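Local coordinates for putative signal recognition particle protein (Chaetomium thermophilum, PDB 5CK4) that binds GDP and GTP as the Arf-like GTPase beta subunit of the signal recognition particle receptor, probably acting as a switch at the endoplasmic reticulum membrane, at residues L231-L236 / K280-M285. Residues are numbered along the deposited sequence; the frame is centred on the assembly and turned at random.
Sequences LVKSRL and KFEEMM
Lys233 and Phe281 contribute about equally to this contact, the lysine chain running past the ring in the opposite sense to reach Glu282. It leaves the helix with CG opposite the backbone N (chi1 -178°) and stays extended until a bend at chi4 turns the ammonium group onto the carboxylate. There Lys233 NZ is held in a forked salt bridge, 3.0 Å from Glu282 OE1 and 3.2 Å from Glu282 OE2, each oxygen offering its syn lone pair. The ammonium group is shared with Glu237, its stronger partner, whose OE2 also accepts the backbone N-H of Phe281, so one glutamate of the helix ties both sides together. Lysine suits this place because its methylenes can border an aromatic ring while its charge reaches the carboxylates: Lys233 CG lies in the ring plane, at the edge, 3.9 Å from Phe281 CD2. Nearly one turn on, Leu236, an apolar residue for a buried place, brings CB to the same ring's edge, 3.9 Å from Phe281 CZ. The contact thus joins the loop after helix 229-249 back to that helix, beside the central sheet of a P-loop GTPase domain. Leu236 and Phe281 both pack on helix 180-201 and on Ile216 of strand 214-219, while Phe281 and Lys233 touch Val293 of strand 291-295.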
ATOM      1  N   LEU A 231      -9.707   6.633 -12.538  1.00 18.81           N
ATOM      2  CA  LEU A 231     -10.540   5.453 -12.767  1.00 18.02           C
ATOM      3  C   LEU A 231     -10.115   4.268 -11.887  1.00 19.88           C
ATOM      4  O   LEU A 231     -10.959   3.485 -11.443  1.00 20.00           O
ATOM      5  CB  LEU A 231     -10.520   5.062 -14.250  1.00 20.40           C
ATOM      6  CG  LEU A 231     -11.733   5.526 -15.048  1.00 48.74           C
ATOM      7  CD1 LEU A 231     -11.547   5.228 -16.531  1.00 45.98           C
ATOM      8  CD2 LEU A 231     -12.984   4.850 -14.506  1.00 48.13           C
ATOM      9  N   VAL A 232      -8.813   4.132 -11.642  1.00 18.46           N
ATOM     10  CA  VAL A 232      -8.321   3.119 -10.702  1.00 16.55           C
ATOM     11  C   VAL A 232      -8.972   3.370  -9.336  1.00 18.83           C
ATOM     12  O   VAL A 232      -9.475   2.446  -8.671  1.00 14.67           O
ATOM     13  CB  VAL A 232      -6.774   3.176 -10.545  1.00 17.85           C
ATOM     14  CG1 VAL A 232      -6.319   2.309  -9.385  1.00 14.13           C
ATOM     15  CG2 VAL A 232      -6.064   2.742 -11.828  1.00 16.29           C
ATOM     16  N   LYS A 233      -8.990   4.638  -8.938  1.00 15.48           N
ATOM     17  CA  LYS A 233      -9.602   5.037  -7.667  1.00 16.81           C
ATOM     18  C   LYS A 233     -11.080   4.630  -7.567  1.00 19.97           C
ATOM     19  O   LYS A 233     -11.469   3.991  -6.599  1.00 15.44           O
ATOM     20  CB  LYS A 233      -9.456   6.548  -7.439  1.00 13.39           C
ATOM     21  CG  LYS A 233     -10.043   7.050  -6.103  1.00 16.55           C
ATOM     22  CD  LYS A 233      -9.813   8.550  -5.943  1.00 18.72           C
ATOM     23  CE  LYS A 233     -10.018   9.006  -4.499  1.00 25.57           C
ATOM     24  NZ  LYS A 233     -11.453   9.236  -4.164  1.00 33.68           N
ATOM     25  N   SER A 234     -11.892   4.997  -8.559  1.00 18.96           N
ATOM     26  CA  SER A 234     -13.320   4.689  -8.503  0.54 18.26           C
ATOM     27  C   SER A 234     -13.608   3.184  -8.630  1.00 18.11           C
ATOM     28  O   SER A 234     -14.496   2.662  -7.959  1.00 15.92           O
ATOM     29  CB  SER A 234     -14.108   5.490  -9.550  0.54 19.48           C
ATOM     30  OG  SER A 234     -13.749   5.113 -10.863  0.54 16.70           O
ATOM     31  N   ARG A 235     -12.852   2.482  -9.461  1.00 15.44           N
ATOM     32  CA  ARG A 235     -13.054   1.036  -9.601  1.00 15.29           C
ATOM     33  C   ARG A 235     -12.687   0.276  -8.326  1.00 15.30           C
ATOM     34  O   ARG A 235     -13.380  -0.670  -7.931  1.00 15.35           O
ATOM     35  CB  ARG A 235     -12.268   0.488 -10.783  1.00 16.05           C
ATOM     36  CG  ARG A 235     -12.893   0.895 -12.102  1.00 24.69           C
ATOM     37  CD  ARG A 235     -12.322   0.123 -13.259  1.00 30.17           C
ATOM     38  NE  ARG A 235     -12.665   0.776 -14.512  1.00 39.95           N
ATOM     39  CZ  ARG A 235     -12.233   0.379 -15.705  1.00 46.75           C
ATOM     40  NH1 ARG A 235     -11.439  -0.677 -15.806  1.00 38.01           N
ATOM     41  NH2 ARG A 235     -12.598   1.042 -16.793  1.00 47.28           N
ATOM     42  N   LEU A 236     -11.602   0.687  -7.694  1.00 12.16           N
ATOM     43  CA  LEU A 236     -11.204   0.091  -6.412  1.00 14.75           C
ATOM     44  C   LEU A 236     -12.231   0.389  -5.323  1.00 15.08           C
ATOM     45  O   LEU A 236     -12.578  -0.495  -4.530  1.00 12.81           O
ATOM     46  CB  LEU A 236      -9.826   0.589  -5.977  1.00 14.91           C
ATOM     47  CG  LEU A 236      -8.583   0.035  -6.704  1.00 18.44           C
ATOM     48  CD1 LEU A 236      -7.329   0.716  -6.184  1.00 13.69           C
ATOM     49  CD2 LEU A 236      -8.463  -1.478  -6.569  1.00 17.41           C
ATOM     50  N   LYS A 280     -15.507   5.447   0.057  1.00 12.84           N
ATOM     51  CA  LYS A 280     -14.553   6.370  -0.561  1.00 11.83           C
ATOM     52  C   LYS A 280     -13.265   6.294   0.241  1.00 14.28           C
ATOM     53  O   LYS A 280     -13.317   6.174   1.452  1.00 14.92           O
ATOM     54  CB  LYS A 280     -15.068   7.816  -0.519  1.00 12.54           C
ATOM     55  CG  LYS A 280     -16.382   8.049  -1.243  1.00 18.44           C
ATOM     56  CD  LYS A 280     -16.232   7.896  -2.747  1.00 15.58           C
ATOM     57  CE  LYS A 280     -17.575   8.193  -3.425  1.00 26.11           C
ATOM     58  NZ  LYS A 280     -17.444   8.315  -4.896  1.00 22.40           N
ATOM     59  N   PHE A 281     -12.111   6.371  -0.412  1.00 13.55           N
ATOM     60  CA  PHE A 281     -10.846   6.311   0.327  1.00 12.37           C
ATOM     61  C   PHE A 281     -10.751   7.429   1.367  1.00 10.07           C
ATOM     62  O   PHE A 281     -10.141   7.269   2.440  1.00 12.94           O
ATOM     63  CB  PHE A 281      -9.655   6.357  -0.632  1.00 13.56           C
ATOM     64  CG  PHE A 281      -9.442   5.073  -1.376  1.00 10.32           C
ATOM     65  CD1 PHE A 281      -9.162   3.894  -0.688  1.00 11.25           C
ATOM     66  CD2 PHE A 281      -9.530   5.031  -2.758  1.00 14.96           C
ATOM     67  CE1 PHE A 281      -8.967   2.703  -1.378  1.00 14.61           C
ATOM     68  CE2 PHE A 281      -9.326   3.845  -3.452  1.00 13.26           C
ATOM     69  CZ  PHE A 281      -9.058   2.676  -2.763  1.00 11.06           C
ATOM     70  N   GLU A 282     -11.383   8.554   1.060  1.00 10.98           N
ATOM     71  CA  GLU A 282     -11.364   9.688   1.971  1.00 12.35           C
ATOM     72  C   GLU A 282     -12.005   9.362   3.317  1.00 14.31           C
ATOM     73  O   GLU A 282     -11.677   9.968   4.348  1.00 14.85           O
ATOM     74  CB  GLU A 282     -12.051  10.904   1.343  1.00 18.72           C
ATOM     75  CG  GLU A 282     -11.208  11.599   0.272  1.00 20.16           C
ATOM     76  CD  GLU A 282     -11.258  10.904  -1.087  1.00 26.46           C
ATOM     77  OE1 GLU A 282     -11.967   9.888  -1.230  1.00 17.32           O
ATOM     78  OE2 GLU A 282     -10.584  11.392  -2.022  1.00 25.88           O
ATOM     79  N   GLU A 283     -12.922   8.409   3.325  1.00 13.43           N
ATOM     80  CA  GLU A 283     -13.624   8.114   4.571  1.00 14.42           C
ATOM     81  C   GLU A 283     -12.679   7.479   5.609  1.00 14.88           C
ATOM     82  O   GLU A 283     -12.953   7.484   6.817  1.00 16.99           O
ATOM     83  CB  GLU A 283     -14.853   7.254   4.290  1.00 16.88           C
ATOM     84  CG  GLU A 283     -14.679   5.746   4.377  1.00 15.26           C
ATOM     85  CD  GLU A 283     -16.002   5.028   4.091  1.00 22.74           C
ATOM     86  OE1 GLU A 283     -16.685   5.440   3.126  1.00 18.15           O
ATOM     87  OE2 GLU A 283     -16.372   4.083   4.828  1.00 17.77           O
ATOM     88  N   MET A 284     -11.539   6.973   5.144  1.00 12.06           N
ATOM     89  CA  MET A 284     -10.547   6.388   6.052  1.00 12.39           C
ATOM     90  C   MET A 284      -9.856   7.412   6.947  1.00 13.89           C
ATOM     91  O   MET A 284      -9.166   7.041   7.915  1.00 14.82           O
ATOM     92  CB  MET A 284      -9.507   5.576   5.275  1.00 12.87           C
ATOM     93  CG  MET A 284     -10.113   4.451   4.408  1.00 12.30           C
ATOM     94  SD  MET A 284     -11.116   3.259   5.345  1.00 14.71           S
ATOM     95  CE  MET A 284      -9.877   2.469   6.392  1.00 12.99           C
ATOM     96  N   MET A 285     -10.052   8.697   6.656  1.00 14.59           N
ATOM     97  CA  MET A 285      -9.516   9.735   7.533  1.00 16.99           C
ATOM     98  C   MET A 285     -10.211   9.738   8.895  1.00 18.27           C
ATOM     99  O   MET A 285      -9.707  10.305   9.858  1.00 20.26           O
ATOM    100  CB  MET A 285      -9.586  11.114   6.871  1.00 17.72           C
ATOM    101  CG  MET A 285      -8.510  11.310   5.809  1.00 16.60           C
ATOM    102  SD  MET A 285      -6.831  11.291   6.493  1.00 25.75           S
ATOM    103  CE  MET A 285      -6.941  12.602   7.704  1.00 30.52           C
TER